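Local structure of DnaJ homolog subfamily C member 27-A (Xenopus laevis, 6JMG) at residues L222-G227 and T266-N271; R210-C215 and F258-N263. The protein binds GTP and magnesium through a Rab-type small GTPase fold joined to a DnaJ domain, and is possibly involved in regulating the MEK/ERK pathway. All coordinates share one frame; numbering follows the deposited sequence.

Contact 1: residues L222-G227 and T266-N271; sequences LGVKPG and TALLKN
Leu222 and Leu268 meet methyl to methyl, CD1 of Leu222 lying 3.6 Å from CD1 of Leu268, with the two side chains running past each other in opposite directions. The same Leu268 CD1 also receives CG2 of Val224, at 4.1 Å, so a single methyl group takes both apolar partners from 222-227. Val224 places CG2 between its own backbone N and carbonyl carbon (chi1 -78° for CG1), and this branch is the one that touches the leucine. The contact is wholly apolar, and both leucines are buried.

Leu222 and Val224 lie on either side of Gly223 in the chain, where helix 218-222 ends. Gly223, with positive phi, is the C-prime residue of a Schellman motif: Val224 N bonds to Trp219 O and Gly223 N to Asp220 O. Across this turn the CB atoms of Leu222 and Val224 both point toward 266-271. Within the DnaJ domain the contact is bordered by helix 230-244, where Leu240 meets Leu222, Ala236 meets Val224 and Val233 meets Leu268, while Trp219 of helix 218-222 also packs on Leu268.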
loop_
_atom_site.group_PDB
_atom_site.type_symbol
_atom_site.label_atom_id
_atom_site.label_comp_id
_atom_site.label_asym_id
_atom_site.label_seq_id
_atom_site.Cartn_x
_atom_site.Cartn_y
_atom_site.Cartn_z
ATOM N N LEU A 222 -19.921 -9.827 16.406
ATOM C CA LEU A 222 -18.680 -9.066 16.307
ATOM C C LEU A 222 -17.585 -9.580 17.235
ATOM O O LEU A 222 -16.469 -9.047 17.202
ATOM C CB LEU A 222 -18.918 -7.579 16.601
ATOM C CG LEU A 222 -20.020 -6.771 15.902
ATOM C CD1 LEU A 222 -20.123 -5.434 16.579
ATOM C CD2 LEU A 222 -19.752 -6.579 14.420
ATOM N N GLY A 223 -17.871 -10.591 18.055
ATOM C CA GLY A 223 -16.867 -11.165 18.932
ATOM C C GLY A 223 -16.556 -10.320 20.153
ATOM O O GLY A 223 -15.392 -9.994 20.416
ATOM N N VAL A 224 -17.598 -9.975 20.912
ATOM C CA VAL A 224 -17.498 -9.075 22.056
ATOM C C VAL A 224 -18.561 -9.497 23.056
ATOM O O VAL A 224 -19.601 -10.045 22.683
ATOM C CB VAL A 224 -17.695 -7.587 21.671
ATOM C CG1 VAL A 224 -16.446 -7.019 21.030
ATOM C CG2 VAL A 224 -18.894 -7.430 20.747
ATOM N N LYS A 225 -18.300 -9.255 24.324
ATOM C CA LYS A 225 -19.311 -9.669 25.285
ATOM C C LYS A 225 -20.078 -8.455 25.793
ATOM O O LYS A 225 -19.626 -7.316 25.636
ATOM C CB LYS A 225 -18.665 -10.443 26.454
ATOM C CG LYS A 225 -17.239 -10.019 26.858
ATOM C CD LYS A 225 -17.218 -8.598 27.425
ATOM C CE LYS A 225 -15.868 -8.193 28.011
ATOM N NZ LYS A 225 -15.875 -6.727 28.316
ATOM N N PRO A 226 -21.290 -8.647 26.321
ATOM C CA PRO A 226 -22.069 -7.489 26.781
ATOM C C PRO A 226 -21.269 -6.667 27.783
ATOM O O PRO A 226 -20.528 -7.201 28.614
ATOM C CB PRO A 226 -23.316 -8.117 27.414
ATOM C CG PRO A 226 -23.469 -9.437 26.719
ATOM C CD PRO A 226 -22.068 -9.904 26.389
ATOM N N GLY A 227 -21.407 -5.355 27.678
ATOM C CA GLY A 227 -20.644 -4.444 28.501
ATOM C C GLY A 227 -19.362 -3.970 27.863
ATOM O O GLY A 227 -18.405 -3.648 28.575
ATOM N N THR A 266 -24.698 -1.366 14.946
ATOM C CA THR A 266 -25.593 -0.301 15.369
ATOM C C THR A 266 -26.542 -0.799 16.449
ATOM O O THR A 266 -26.935 -0.030 17.330
ATOM C CB THR A 266 -26.301 0.337 14.143
ATOM O OG1 THR A 266 -27.509 -0.335 13.804
ATOM C CG2 THR A 266 -25.383 0.344 12.913
ATOM N N ALA A 267 -26.830 -2.096 16.480
ATOM C CA ALA A 267 -27.638 -2.618 17.576
ATOM C C ALA A 267 -26.926 -2.416 18.908
ATOM O O ALA A 267 -27.519 -1.930 19.877
ATOM C CB ALA A 267 -27.951 -4.097 17.351
ATOM N N LEU A 268 -25.639 -2.753 18.965
ATOM C CA LEU A 268 -24.881 -2.558 20.192
ATOM C C LEU A 268 -24.712 -1.077 20.526
ATOM O O LEU A 268 -24.980 -0.658 21.660
ATOM C CB LEU A 268 -23.522 -3.240 20.068
ATOM C CG LEU A 268 -23.563 -4.729 19.744
ATOM C CD1 LEU A 268 -22.152 -5.221 19.604
ATOM C CD2 LEU A 268 -24.318 -5.535 20.811
ATOM N N LEU A 269 -24.263 -0.266 19.553
ATOM C CA LEU A 269 -24.095 1.171 19.791
ATOM C C LEU A 269 -25.387 1.841 20.223
ATOM O O LEU A 269 -25.354 2.832 20.960
ATOM C CB LEU A 269 -23.576 1.883 18.542
ATOM C CG LEU A 269 -22.104 1.597 18.229
ATOM C CD1 LEU A 269 -21.583 2.718 17.380
ATOM C CD2 LEU A 269 -21.337 1.502 19.508
ATOM N N LYS A 270 -26.530 1.332 19.775
ATOM C CA LYS A 270 -27.780 1.946 20.190
ATOM C C LYS A 270 -28.063 1.668 21.657
ATOM O O LYS A 270 -28.467 2.571 22.404
ATOM C CB LYS A 270 -28.923 1.435 19.318
ATOM C CG LYS A 270 -30.316 1.790 19.838
ATOM C CD LYS A 270 -31.402 1.393 18.843
ATOM C CE LYS A 270 -31.996 0.031 19.187
ATOM N NZ LYS A 270 -33.253 -0.221 18.422
ATOM N N ASN A 271 -27.801 0.439 22.105
ATOM C CA ASN A 271 -28.156 0.079 23.470
ATOM C C ASN A 271 -27.136 0.595 24.464
ATOM O O ASN A 271 -27.511 0.989 25.576
ATOM C CB ASN A 271 -28.349 -1.429 23.578
ATOM C CG ASN A 271 -29.575 -1.897 22.800
ATOM O OD1 ASN A 271 -29.460 -2.562 21.768
ATOM N ND2 ASN A 271 -30.758 -1.511 23.275
#

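Contact 2: residues R210-C215 and F258-N263; sequences RRIRNC and FKAVVN
Ile212, near the C-terminal end of helix 203-213, reaches across to Ala260 and Val261, joining helix 203-213 to the long helix 254-278, the last of the chain. The J-domain fold is helical, and its core is built on the pair formed by helices 230-244 and 254-278; helix 203-213 packs against helix 254-278 of this pair, with Ile212 also touching Leu244 of helix 230-244.

The apolar contacts carry the whole junction. Ile212 points its CB at the opposing helix, and its two branches divide the work between consecutive residues. The CG2 methyl stands anti to the backbone N and meets CB of Ala260 at 3.8 Å. The longer branch lies beside the backbone N (CG1 at chi1 -69°) and extends through chi2 of 156°, which carries CD1 to the second residue, Val261. Ala260 has only a methyl to offer, and the backbones come to 7.5 Å between CA of Ile212 and CA of Ala260. Further side chains border the junction: Met221 of helix 218-222 touches both Ile212 and Ala260, and Leu240 and Tyr237 of helix 230-244 pack on Val261. An aliphatic contact also falls on one face of the Arg211 guanidinium, with Ile212 CG1 4.0 Å above the plane and offset toward the rim.

Polar interactions stay on the flanks. Arg210 NH2 forms a salt bridge with Asp207 OD1 within helix 203-213, and Arg211 NH1 makes a weak hydrogen bond to Met221 O, tying this helix to 218-222.

At the far end of the isoleucine, its side chain and that of Val261 are set at a slant to each other, CD1 of Ile212 resting 3.9 Å from CG2 of Val261.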
loop_
_atom_site.group_PDB
_atom_site.type_symbol
_atom_site.label_atom_id
_atom_site.label_comp_id
_atom_site.label_asym_id
_atom_site.label_seq_id
_atom_site.Cartn_x
_atom_site.Cartn_y
_atom_site.Cartn_z
ATOM N N ARG A 210 -19.590 -17.886 7.442
ATOM C CA ARG A 210 -20.471 -18.949 7.896
ATOM C C ARG A 210 -20.798 -18.768 9.365
ATOM O O ARG A 210 -21.950 -18.955 9.773
ATOM C CB ARG A 210 -19.850 -20.326 7.655
ATOM C CG ARG A 210 -20.713 -21.457 8.202
ATOM C CD ARG A 210 -19.989 -22.784 8.203
ATOM N NE ARG A 210 -18.547 -22.617 8.370
ATOM C CZ ARG A 210 -17.700 -23.619 8.601
ATOM N NH1 ARG A 210 -18.153 -24.866 8.701
ATOM N NH2 ARG A 210 -16.400 -23.372 8.737
ATOM N N ARG A 211 -19.817 -18.319 10.155
ATOM C CA ARG A 211 -20.075 -18.086 11.572
ATOM C C ARG A 211 -21.099 -16.975 11.762
ATOM O O ARG A 211 -21.937 -17.062 12.662
ATOM C CB ARG A 211 -18.768 -17.759 12.299
ATOM C CG ARG A 211 -18.936 -17.391 13.770
ATOM C CD ARG A 211 -17.623 -16.878 14.375
ATOM N NE ARG A 211 -17.173 -15.613 13.794
ATOM C CZ ARG A 211 -17.652 -14.410 14.120
ATOM N NH1 ARG A 211 -18.608 -14.282 15.040
ATOM N NH2 ARG A 211 -17.169 -13.328 13.518
ATOM N N ILE A 212 -21.101 -15.980 10.868
ATOM C CA ILE A 212 -22.072 -14.884 10.928
ATOM C C ILE A 212 -23.473 -15.318 10.449
ATOM O O ILE A 212 -24.459 -14.718 10.875
ATOM C CB ILE A 212 -21.520 -13.650 10.182
ATOM C CG1 ILE A 212 -20.341 -13.067 10.971
ATOM C CG2 ILE A 212 -22.542 -12.536 10.037
ATOM C CD1 ILE A 212 -19.338 -12.244 10.118
ATOM N N ARG A 213 -23.613 -16.364 9.607
ATOM C CA ARG A 213 -24.963 -16.827 9.272
ATOM C C ARG A 213 -25.627 -17.447 10.476
ATOM O O ARG A 213 -26.796 -17.204 10.759
ATOM C CB ARG A 213 -24.993 -17.964 8.246
ATOM C CG ARG A 213 -24.737 -17.549 6.829
ATOM C CD ARG A 213 -25.435 -18.376 5.749
ATOM N NE ARG A 213 -25.889 -17.450 4.707
ATOM C CZ ARG A 213 -27.138 -17.090 4.417
ATOM N NH1 ARG A 213 -28.191 -17.569 5.087
ATOM N NH2 ARG A 213 -27.312 -16.205 3.436
ATOM N N ASN A 214 -24.888 -18.262 11.206
ATOM C CA ASN A 214 -25.446 -19.154 12.217
ATOM C C ASN A 214 -25.181 -18.575 13.583
ATOM O O ASN A 214 -24.783 -19.244 14.538
ATOM C CB ASN A 214 -24.845 -20.558 12.064
ATOM C CG ASN A 214 -24.890 -21.067 10.591
ATOM O OD1 ASN A 214 -25.847 -20.789 9.843
ATOM N ND2 ASN A 214 -23.883 -21.828 10.195
ATOM N N CYS A 215 -25.399 -17.273 13.638
ATOM C CA CYS A 215 -25.209 -16.472 14.827
ATOM C C CYS A 215 -26.466 -15.642 14.999
ATOM O O CYS A 215 -26.902 -14.969 14.061
ATOM C CB CYS A 215 -23.979 -15.587 14.663
ATOM S SG CYS A 215 -23.393 -14.871 16.164
ATOM N N PHE A 258 -21.554 -8.794 5.499
ATOM C CA PHE A 258 -21.224 -7.403 5.764
ATOM C C PHE A 258 -22.429 -6.639 6.305
ATOM O O PHE A 258 -22.348 -5.991 7.352
ATOM C CB PHE A 258 -20.711 -6.738 4.508
ATOM C CG PHE A 258 -20.360 -5.304 4.714
ATOM C CD1 PHE A 258 -19.314 -4.952 5.563
ATOM C CD2 PHE A 258 -21.075 -4.309 4.090
ATOM C CE1 PHE A 258 -18.979 -3.650 5.752
ATOM C CE2 PHE A 258 -20.745 -2.979 4.293
ATOM C CZ PHE A 258 -19.699 -2.653 5.119
ATOM N N LYS A 259 -23.575 -6.750 5.628
ATOM C CA LYS A 259 -24.792 -6.110 6.113
ATOM C C LYS A 259 -25.109 -6.536 7.546
ATOM O O LYS A 259 -25.560 -5.717 8.363
ATOM C CB LYS A 259 -25.955 -6.445 5.173
ATOM C CG LYS A 259 -27.289 -5.821 5.578
ATOM C CD LYS A 259 -28.436 -6.237 4.649
ATOM C CE LYS A 259 -27.973 -6.368 3.188
ATOM N NZ LYS A 259 -29.058 -6.097 2.179
ATOM N N ALA A 260 -24.866 -7.806 7.880
ATOM C CA ALA A 260 -25.190 -8.275 9.220
ATOM C C ALA A 260 -24.264 -7.648 10.245
ATOM O O ALA A 260 -24.697 -7.250 11.335
ATOM C CB ALA A 260 -25.107 -9.799 9.280
ATOM N N VAL A 261 -22.986 -7.542 9.895
ATOM C CA VAL A 261 -22.011 -6.906 10.769
ATOM C C VAL A 261 -22.358 -5.427 10.966
ATOM O O VAL A 261 -22.330 -4.903 12.092
ATOM C CB VAL A 261 -20.602 -7.126 10.186
ATOM C CG1 VAL A 261 -19.646 -6.047 10.622
ATOM C CG2 VAL A 261 -20.099 -8.492 10.606
ATOM N N VAL A 262 -22.691 -4.735 9.879
ATOM C CA VAL A 262 -23.118 -3.346 9.989
ATOM C C VAL A 262 -24.288 -3.220 10.957
ATOM O O VAL A 262 -24.264 -2.408 11.885
ATOM C CB VAL A 262 -23.479 -2.803 8.601
ATOM C CG1 VAL A 262 -24.238 -1.487 8.730
ATOM C CG2 VAL A 262 -22.210 -2.693 7.779
ATOM N N ASN A 263 -25.294 -4.074 10.801
ATOM C CA ASN A 263 -26.493 -3.929 11.613
ATOM C C ASN A 263 -26.242 -4.303 13.056
ATOM O O ASN A 263 -26.872 -3.732 13.951
ATOM C CB ASN A 263 -27.630 -4.766 11.050
ATOM C CG ASN A 263 -28.224 -4.149 9.828
ATOM O OD1 ASN A 263 -28.025 -2.955 9.564
ATOM N ND2 ASN A 263 -28.953 -4.948 9.057
#

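Contacts 1 and 2 both use helix 254-278, and their centres lie about 13 Å apart. Both are small, buried and apolar, with charged or polar residues kept to the exposed surroundings. They differ in what they bring to the shared helix: contact 1 docks the end of helix 218-222 and the loop after it, contact 2 one face of helix 203-213. In contact 1 two side chains converge on one methyl; in contact 2 one side chain spreads over two residues. The two contacts touch, Leu222 CD2 of contact 1 lying 3.8 Å from Val261 CG1 of contact 2.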